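Local coordinates for uncharacterized protein aq_328 (Aquifex aeolicus, PDB 1R4V) that is of unknown function but adopts a histone fold and may take part in protein heterodimerization, at residues 21-32 / 44-53; 141-150 / 160-171. All coordinates share one frame; numbering follows the deposited sequence. Where two conformers were deposited one is given.

Contact 1 (21-32 / 44-53). With ZN (zinc ion), chain E.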
# COMPACT_ATOMS: atom_id res chain seq x y z
N GLU A 21 -13.64 5.70 -19.69
CA GLU A 21 -12.77 6.60 -18.87
C GLU A 21 -12.17 7.63 -19.82
O GLU A 21 -12.11 7.40 -21.03
CB GLU A 21 -11.63 5.85 -18.15
CG GLU A 21 -11.86 4.42 -17.69
CD GLU A 21 -12.55 4.22 -16.34
OE1 GLU A 21 -12.82 5.19 -15.58
OE2 GLU A 21 -12.82 3.04 -16.01
N THR A 22 -11.73 8.76 -19.27
CA THR A 22 -11.04 9.81 -20.03
C THR A 22 -9.66 10.05 -19.41
O THR A 22 -9.22 9.31 -18.51
CB THR A 22 -11.87 11.12 -20.07
OG1 THR A 22 -12.08 11.62 -18.75
CG2 THR A 22 -13.27 10.89 -20.65
N MSE A 23 -8.97 11.08 -19.89
CA MSE A 23 -7.68 11.48 -19.34
C MSE A 23 -7.78 12.15 -17.97
O MSE A 23 -6.74 12.38 -17.33
CB MSE A 23 -6.93 12.39 -20.32
CG MSE A 23 -6.70 11.80 -21.72
SE MSE A 23 -5.58 10.18 -21.75
CE MSE A 23 -3.86 10.95 -21.07
N LEU A 24 -9.00 12.47 -17.52
CA LEU A 24 -9.23 13.04 -16.18
C LEU A 24 -9.24 12.03 -15.05
O LEU A 24 -9.06 12.41 -13.89
CB LEU A 24 -10.53 13.87 -16.09
CG LEU A 24 -10.37 15.38 -16.35
CD1 LEU A 24 -9.66 16.15 -15.23
CD2 LEU A 24 -9.63 15.60 -17.63
N ARG A 25 -9.44 10.75 -15.35
CA ARG A 25 -9.39 9.73 -14.30
C ARG A 25 -8.09 9.97 -13.53
O ARG A 25 -7.05 10.13 -14.17
CB ARG A 25 -9.37 8.34 -14.92
CG ARG A 25 -9.62 7.23 -13.93
CD ARG A 25 -9.43 5.88 -14.59
NE ARG A 25 -10.04 4.82 -13.81
CZ ARG A 25 -9.91 3.54 -14.07
NH1 ARG A 25 -9.16 3.14 -15.07
NH2 ARG A 25 -10.52 2.65 -13.30
N PRO A 26 -8.13 10.01 -12.19
CA PRO A 26 -6.92 10.30 -11.42
C PRO A 26 -5.75 9.46 -11.92
O PRO A 26 -5.92 8.30 -12.27
CB PRO A 26 -7.32 9.95 -9.98
CG PRO A 26 -8.79 10.18 -9.94
CD PRO A 26 -9.28 9.78 -11.29
N LYS A 27 -4.57 10.07 -11.98
CA LYS A 27 -3.39 9.40 -12.52
C LYS A 27 -3.01 8.20 -11.67
O LYS A 27 -3.18 8.22 -10.45
CB LYS A 27 -2.24 10.40 -12.69
CG LYS A 27 -2.16 11.00 -14.10
CD LYS A 27 -3.44 11.68 -14.58
CE LYS A 27 -3.36 12.08 -16.06
NZ LYS A 27 -3.79 11.03 -17.04
N GLY A 28 -2.52 7.15 -12.33
CA GLY A 28 -2.25 5.86 -11.72
C GLY A 28 -3.36 4.83 -11.79
O GLY A 28 -3.05 3.65 -11.89
N PHE A 29 -4.62 5.26 -11.72
CA PHE A 29 -5.81 4.39 -11.64
C PHE A 29 -5.82 3.50 -12.87
O PHE A 29 -5.87 2.26 -12.81
CB PHE A 29 -7.10 5.20 -11.58
CG PHE A 29 -7.48 5.73 -10.22
CD1 PHE A 29 -6.55 6.24 -9.33
CD2 PHE A 29 -8.82 5.72 -9.84
CE1 PHE A 29 -6.93 6.72 -8.10
CE2 PHE A 29 -9.21 6.20 -8.60
CZ PHE A 29 -8.26 6.71 -7.73
N ASP A 30 -5.79 4.17 -14.01
CA ASP A 30 -5.53 3.56 -15.31
C ASP A 30 -4.58 2.36 -15.26
O ASP A 30 -4.96 1.24 -15.54
CB ASP A 30 -4.97 4.70 -16.19
CG ASP A 30 -4.28 5.80 -15.34
OD1 ASP A 30 -3.02 5.83 -15.15
OD2 ASP A 30 -5.00 6.66 -14.77
N LYS A 31 -3.34 2.59 -14.84
CA LYS A 31 -2.28 1.59 -14.82
C LYS A 31 -2.47 0.50 -13.78
O LYS A 31 -2.07 -0.66 -13.98
CB LYS A 31 -0.95 2.32 -14.58
CG LYS A 31 -0.66 3.23 -15.78
CD LYS A 31 0.27 4.38 -15.48
CE LYS A 31 1.68 3.92 -15.40
NZ LYS A 31 2.55 4.96 -16.04
N LEU A 32 -3.05 0.89 -12.65
CA LEU A 32 -3.35 -0.06 -11.59
C LEU A 32 -4.46 -0.98 -12.07
O LEU A 32 -4.35 -2.19 -11.95
CB LEU A 32 -3.79 0.68 -10.34
CG LEU A 32 -4.00 -0.22 -9.10
CD1 LEU A 32 -2.70 -0.78 -8.58
CD2 LEU A 32 -4.73 0.58 -8.05
N LEU A 44 -11.11 -4.14 -11.01
CA LEU A 44 -11.40 -2.97 -10.18
C LEU A 44 -12.24 -1.93 -10.92
O LEU A 44 -12.21 -1.87 -12.14
CB LEU A 44 -10.08 -2.30 -9.78
CG LEU A 44 -9.01 -3.08 -9.04
CD1 LEU A 44 -7.70 -2.28 -8.98
CD2 LEU A 44 -9.51 -3.42 -7.65
N THR A 45 -12.97 -1.11 -10.16
CA THR A 45 -13.67 0.09 -10.62
C THR A 45 -13.09 1.27 -9.87
O THR A 45 -12.37 1.07 -8.88
CB THR A 45 -15.16 0.03 -10.31
OG1 THR A 45 -15.39 -0.04 -8.89
CG2 THR A 45 -15.79 -1.24 -10.84
N ASP A 46 -13.43 2.49 -10.29
CA ASP A 46 -13.00 3.68 -9.56
C ASP A 46 -13.40 3.57 -8.08
O ASP A 46 -12.58 3.88 -7.23
CB ASP A 46 -13.57 4.98 -10.16
CG ASP A 46 -12.95 5.35 -11.50
OD1 ASP A 46 -11.80 4.98 -11.79
OD2 ASP A 46 -13.54 6.05 -12.37
N GLU A 47 -14.64 3.15 -7.80
CA GLU A 47 -15.13 2.97 -6.44
C GLU A 47 -14.28 2.01 -5.61
O GLU A 47 -13.96 2.32 -4.44
CB GLU A 47 -16.57 2.44 -6.43
CG GLU A 47 -17.11 2.31 -5.01
CD GLU A 47 -18.56 1.88 -4.92
OE1 GLU A 47 -19.05 1.08 -5.76
OE2 GLU A 47 -19.21 2.38 -3.98
N THR A 48 -13.94 0.84 -6.17
CA THR A 48 -13.15 -0.13 -5.42
C THR A 48 -11.66 0.22 -5.37
O THR A 48 -10.98 -0.19 -4.42
CB THR A 48 -13.37 -1.59 -5.87
OG1 THR A 48 -13.17 -1.76 -7.29
CG2 THR A 48 -14.81 -2.03 -5.55
N ILE A 49 -11.14 0.93 -6.37
CA ILE A 49 -9.78 1.47 -6.29
C ILE A 49 -9.67 2.46 -5.13
O ILE A 49 -8.69 2.41 -4.40
CB ILE A 49 -9.32 2.15 -7.59
CG1 ILE A 49 -9.12 1.11 -8.69
CG2 ILE A 49 -8.02 2.96 -7.39
CD1 ILE A 49 -9.12 1.69 -10.11
N GLU A 50 -10.66 3.33 -4.95
CA GLU A 50 -10.64 4.26 -3.83
C GLU A 50 -10.60 3.53 -2.47
O GLU A 50 -9.86 3.92 -1.56
CB GLU A 50 -11.85 5.19 -3.86
CG GLU A 50 -11.77 6.23 -4.96
CD GLU A 50 -10.76 7.33 -4.67
OE1 GLU A 50 -10.50 7.65 -3.48
OE2 GLU A 50 -10.23 7.90 -5.64
N LEU A 51 -11.42 2.49 -2.35
CA LEU A 51 -11.46 1.70 -1.12
C LEU A 51 -10.12 1.00 -0.89
O LEU A 51 -9.62 0.99 0.25
CB LEU A 51 -12.62 0.69 -1.16
CG LEU A 51 -14.02 1.33 -1.07
CD1 LEU A 51 -15.10 0.30 -1.39
CD2 LEU A 51 -14.27 1.89 0.30
N LEU A 52 -9.55 0.44 -1.95
CA LEU A 52 -8.26 -0.23 -1.91
C LEU A 52 -7.17 0.74 -1.44
O LEU A 52 -6.40 0.44 -0.53
CB LEU A 52 -7.92 -0.80 -3.28
CG LEU A 52 -6.49 -1.32 -3.52
CD1 LEU A 52 -6.17 -2.48 -2.56
CD2 LEU A 52 -6.38 -1.73 -4.95
N LEU A 53 -7.11 1.90 -2.07
CA LEU A 53 -6.12 2.92 -1.70
C LEU A 53 -6.30 3.48 -0.29
O LEU A 53 -5.30 3.79 0.37
CB LEU A 53 -6.13 4.06 -2.73
CG LEU A 53 -5.76 3.70 -4.16
CD1 LEU A 53 -5.85 4.98 -5.02
CD2 LEU A 53 -4.40 3.08 -4.24
ZN ZN E . -13.22 6.64 -14.24
O HOH W 1 -12.11 0.18 -13.94

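Contact 2 (141-150 / 160-171). With ZN (zinc ion), chain B.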
# COMPACT_ATOMS: atom_id res chain seq x y z
N MSE A 141 0.09 -7.23 -1.47
CA MSE A 141 -0.55 -7.87 -0.33
C MSE A 141 -2.08 -7.79 -0.35
O MSE A 141 -2.75 -8.81 -0.16
CB MSE A 141 -0.01 -7.31 0.97
CG MSE A 141 -0.66 -8.02 2.10
SE MSE A 141 -2.09 -6.89 2.93
CE MSE A 141 -2.42 -8.02 4.51
N HIS A 142 -2.62 -6.61 -0.59
CA HIS A 142 -4.06 -6.44 -0.75
C HIS A 142 -4.63 -7.28 -1.90
O HIS A 142 -5.69 -7.84 -1.75
CB HIS A 142 -4.46 -4.99 -0.97
CG HIS A 142 -4.50 -4.19 0.30
ND1 HIS A 142 -3.35 -3.80 0.96
CD2 HIS A 142 -5.54 -3.71 1.01
CE1 HIS A 142 -3.69 -3.10 2.03
NE2 HIS A 142 -5.01 -3.04 2.08
N ALA A 143 -3.94 -7.38 -3.03
CA ALA A 143 -4.41 -8.23 -4.13
C ALA A 143 -4.53 -9.69 -3.66
O ALA A 143 -5.48 -10.38 -4.02
CB ALA A 143 -3.48 -8.11 -5.34
N ASP A 144 -3.57 -10.15 -2.87
CA ASP A 144 -3.52 -11.51 -2.34
C ASP A 144 -4.75 -11.72 -1.45
O ASP A 144 -5.44 -12.72 -1.57
CB ASP A 144 -2.22 -11.75 -1.57
CG ASP A 144 -2.06 -13.21 -1.10
OD1 ASP A 144 -2.28 -14.15 -1.90
OD2 ASP A 144 -1.69 -13.52 0.06
N VAL A 145 -5.04 -10.77 -0.58
CA VAL A 145 -6.16 -10.86 0.33
C VAL A 145 -7.48 -10.80 -0.46
O VAL A 145 -8.38 -11.57 -0.14
CB VAL A 145 -6.09 -9.77 1.42
CG1 VAL A 145 -7.34 -9.83 2.33
CG2 VAL A 145 -4.79 -9.97 2.24
N ILE A 146 -7.58 -9.94 -1.47
CA ILE A 146 -8.82 -9.87 -2.27
C ILE A 146 -9.17 -11.23 -2.87
O ILE A 146 -10.30 -11.70 -2.79
CB ILE A 146 -8.68 -8.82 -3.41
CG1 ILE A 146 -8.69 -7.39 -2.82
CG2 ILE A 146 -9.75 -8.97 -4.48
CD1 ILE A 146 -8.10 -6.36 -3.71
N LYS A 147 -8.18 -11.86 -3.48
CA LYS A 147 -8.34 -13.18 -4.08
C LYS A 147 -8.66 -14.28 -3.10
O LYS A 147 -9.43 -15.18 -3.43
CB LYS A 147 -7.10 -13.53 -4.89
CG LYS A 147 -7.08 -12.72 -6.18
CD LYS A 147 -6.12 -13.28 -7.21
CE LYS A 147 -4.71 -12.82 -6.94
NZ LYS A 147 -3.91 -13.03 -8.18
N LYS A 148 -8.08 -14.22 -1.91
CA LYS A 148 -8.35 -15.21 -0.87
C LYS A 148 -9.58 -14.95 -0.01
O LYS A 148 -10.05 -15.85 0.68
CB LYS A 148 -7.12 -15.34 0.01
CG LYS A 148 -6.07 -16.17 -0.68
CD LYS A 148 -4.69 -15.95 -0.16
CE LYS A 148 -3.76 -16.83 -0.97
NZ LYS A 148 -2.38 -16.62 -0.56
N ALA A 149 -10.14 -13.74 -0.04
CA ALA A 149 -11.27 -13.41 0.84
C ALA A 149 -12.60 -13.05 0.17
O ALA A 149 -13.63 -13.27 0.77
CB ALA A 149 -10.88 -12.30 1.79
N THR A 150 -12.61 -12.52 -1.05
CA THR A 150 -13.85 -11.97 -1.60
C THR A 150 -14.72 -12.96 -2.33
O THR A 150 -15.94 -12.82 -2.26
CB THR A 150 -13.60 -10.76 -2.54
OG1 THR A 150 -12.87 -11.14 -3.71
CG2 THR A 150 -12.77 -9.69 -1.87
N MSE A 160 -14.80 -5.31 -0.63
CA MSE A 160 -13.62 -4.49 -0.38
C MSE A 160 -13.58 -3.93 1.04
O MSE A 160 -12.50 -3.85 1.64
CB MSE A 160 -13.61 -3.32 -1.35
CG MSE A 160 -13.36 -3.78 -2.78
SE MSE A 160 -11.61 -4.77 -2.95
CE MSE A 160 -10.50 -3.69 -2.04
N GLU A 161 -14.74 -3.52 1.55
CA GLU A 161 -14.84 -3.11 2.94
C GLU A 161 -14.43 -4.23 3.89
O GLU A 161 -13.76 -3.97 4.89
CB GLU A 161 -16.25 -2.62 3.27
CG GLU A 161 -16.60 -1.30 2.59
CD GLU A 161 -18.04 -0.88 2.85
OE1 GLU A 161 -18.52 -1.06 3.96
OE2 GLU A 161 -18.73 -0.38 1.94
N PHE A 162 -14.80 -5.46 3.57
CA PHE A 162 -14.33 -6.61 4.34
C PHE A 162 -12.82 -6.86 4.25
O PHE A 162 -12.18 -7.16 5.24
CB PHE A 162 -15.09 -7.85 3.89
CG PHE A 162 -14.65 -9.13 4.57
CD1 PHE A 162 -14.83 -9.31 5.93
CD2 PHE A 162 -14.09 -10.17 3.83
CE1 PHE A 162 -14.44 -10.49 6.55
CE2 PHE A 162 -13.70 -11.36 4.44
CZ PHE A 162 -13.89 -11.51 5.81
N VAL A 163 -12.23 -6.72 3.06
CA VAL A 163 -10.77 -6.82 2.89
C VAL A 163 -10.05 -5.79 3.78
O VAL A 163 -9.13 -6.16 4.50
CB VAL A 163 -10.35 -6.69 1.39
CG1 VAL A 163 -8.85 -6.47 1.19
CG2 VAL A 163 -10.79 -7.92 0.60
N ALA A 164 -10.48 -4.54 3.75
CA ALA A 164 -9.90 -3.52 4.62
C ALA A 164 -9.95 -3.86 6.11
O ALA A 164 -8.98 -3.60 6.83
CB ALA A 164 -10.55 -2.18 4.40
N GLN A 165 -11.07 -4.43 6.56
CA GLN A 165 -11.24 -4.90 7.93
C GLN A 165 -10.25 -5.98 8.31
O GLN A 165 -9.62 -5.93 9.37
CB GLN A 165 -12.64 -5.45 8.14
CG GLN A 165 -13.70 -4.38 8.24
CD GLN A 165 -15.08 -4.92 8.64
OE1 GLN A 165 -15.49 -4.72 9.79
NE2 GLN A 165 -15.78 -5.61 7.73
N ILE A 166 -10.09 -7.00 7.46
CA ILE A 166 -9.19 -8.09 7.82
C ILE A 166 -7.73 -7.71 7.67
O ILE A 166 -6.91 -8.23 8.40
CB ILE A 166 -9.54 -9.43 7.13
CG1 ILE A 166 -9.35 -9.38 5.63
CG2 ILE A 166 -10.96 -9.85 7.51
CD1 ILE A 166 -9.71 -10.70 4.96
N VAL A 167 -7.42 -6.80 6.75
CA VAL A 167 -6.07 -6.27 6.64
C VAL A 167 -5.71 -5.49 7.89
O VAL A 167 -4.62 -5.67 8.44
CB VAL A 167 -5.93 -5.38 5.39
CG1 VAL A 167 -4.72 -4.48 5.48
CG2 VAL A 167 -5.88 -6.28 4.17
N ASP A 168 -6.60 -4.64 8.36
CA ASP A 168 -6.38 -3.86 9.58
C ASP A 168 -5.97 -4.75 10.77
O ASP A 168 -5.16 -4.32 11.59
CB ASP A 168 -7.62 -2.99 9.86
CG ASP A 168 -7.59 -2.35 11.25
OD1 ASP A 168 -6.84 -1.38 11.44
OD2 ASP A 168 -8.30 -2.79 12.18
N LYS A 169 -6.48 -5.97 10.86
CA LYS A 169 -6.14 -6.95 11.91
C LYS A 169 -4.81 -7.73 11.77
O LYS A 169 -4.48 -8.54 12.64
CB LYS A 169 -7.30 -7.93 12.05
CG LYS A 169 -8.60 -7.28 12.47
CD LYS A 169 -8.54 -6.92 13.95
CE LYS A 169 -9.74 -6.14 14.45
NZ LYS A 169 -9.67 -6.02 15.94
N VAL A 170 -4.04 -7.49 10.72
CA VAL A 170 -2.67 -8.01 10.63
C VAL A 170 -1.64 -6.88 10.62
O VAL A 170 -0.45 -7.15 10.52
CB VAL A 170 -2.45 -8.94 9.40
CG1 VAL A 170 -3.35 -10.17 9.54
CG2 VAL A 170 -2.67 -8.21 8.09
N PHE A 171 -2.07 -5.63 10.72
CA PHE A 171 -1.15 -4.50 10.84
C PHE A 171 -1.31 -3.85 12.20
O PHE A 171 -2.34 -4.03 12.87
CB PHE A 171 -1.38 -3.47 9.74
CG PHE A 171 -0.79 -3.87 8.44
CD1 PHE A 171 -1.53 -4.55 7.50
CD2 PHE A 171 0.53 -3.58 8.16
CE1 PHE A 171 -0.96 -4.94 6.30
CE2 PHE A 171 1.09 -3.97 6.97
CZ PHE A 171 0.35 -4.65 6.03
OXT PHE A 171 -0.36 -3.13 12.58
ZN ZN B . -20.63 -1.07 3.85

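Contact 1 (21-32 / 44-53)
D46 spends its two carboxylate oxygens on different partners. OD2 binds the zinc ion at 2.0 Å, while OD1 accepts a salt-bridged hydrogen bond from R25 NE at 2.7 Å. The N-H...O angle is 159°, and OD1 lies almost in the guanidinium plane and offers its syn lone pair. R25 NH2 adds a weaker bond to the same oxygen. The zinc also takes OE1 of E21, again at 2.0 Å, so one metal ion ties the first modelled residue to the first turn of helix 46-62. E21 OE2 sits over the centre of one guanidinium face, while E21 OE1 makes a charge-only salt bridge to R25 NE from well out of that plane. R25 reaches here because its chain runs extended, with CG opposite the backbone N (chi1 -168°); D33 takes its NH1. With an alanine here, D46 OD1 would probably lose its cationic mate, and D33 the donor it takes from NH1.

Further in, the F29 ring enters helix 46-62 as a knob among D46, I49, E50 and L53. I49 CG2 stands over the ring centre, 3.6 Å from the centroid and 10° off the normal, a CH-pi contact, and P26 CB lies over the opposite face. E50 OE2, which is hydrogen-bonded to Y112, meets the ring edge 3.1 Å from F29 CZ. L32 CD2 then closes on I49 CG2 at 4.1 Å. Acidic oxygens at the ring's hydrogen-bearing edge and a methyl over its face suit its quadrupole, while the carboxylates of E21 and D46 are probably compensated by R25 and the zinc together.

Contact 2 (141-150 / 160-171)
In one of its two conformers M141 meets V170 tip to tip, M141 CE lying 3.6 Å from V170 CG2, and the same methyl group approaches V167 CG2 likewise end-on. Toward F171 the approach of that conformer differs: the two side chains slide past each other, and the selenium of this selenomethionine lies in the ring plane, 90° off the normal and 5.4 Å from the centroid, a Met-aromatic contact at the edge. H142 turns a ring face to V167, whose CG2 stands 3.9 Å above the plane but displaced toward the rim, the two side chains being nearly perpendicular. The imidazole is fixed by bonds from ND1 to L138 O and between NE2 and S55.

All this lies where segments 141-149 and 160-168 of the last two helices cross at 118°, their axes 9.9 Å apart at closest approach, a pairing of C-terminal helices in a histone-fold chain. No hydrogen bond spans the crossing; it is apolar, with V145, I146, V163, I166 and V167 at its middle and selenomethionine and aromatic groups toward the ends.

V145 passes alongside both V163 and I166 in the reverse direction, and its CG1 comes within 3.6 Å of I166 CD1. CG1 of I166 stands between backbone N and carbonyl carbon (chi1 66°), which carries CD1 on to A149 CB at 3.7 Å. I146 instead crosses V163 at about a right angle and sets CD1 against M160 SE, 3.9 Å away. T150 CG2 packs on V163 CG2 at 3.6 Å, while OG1 donates to I146 O from the face opposite T150 N.

In the fold
From the N terminus, contact 1 comes first: the loop at 21-28 and the start of helix 29-40 fold against the start of helix 46-62, closing a short loop across residues 33-43. The chain then runs through helices 67-73, 88-98 and 106-113 before contact 2, where helix 131-149 turns back through residues 150-156 into helix 157-168. The two loops are in series, neither enclosing the other, and their centres lie about 18 Å apart. Helix 46-62 joins them: L52 CD1 is 3.4 Å from H142 CB, and T48 CG2 is 3.6 Å from M160 CG. Its first half thus packs between the N-terminal segment and the last two helices.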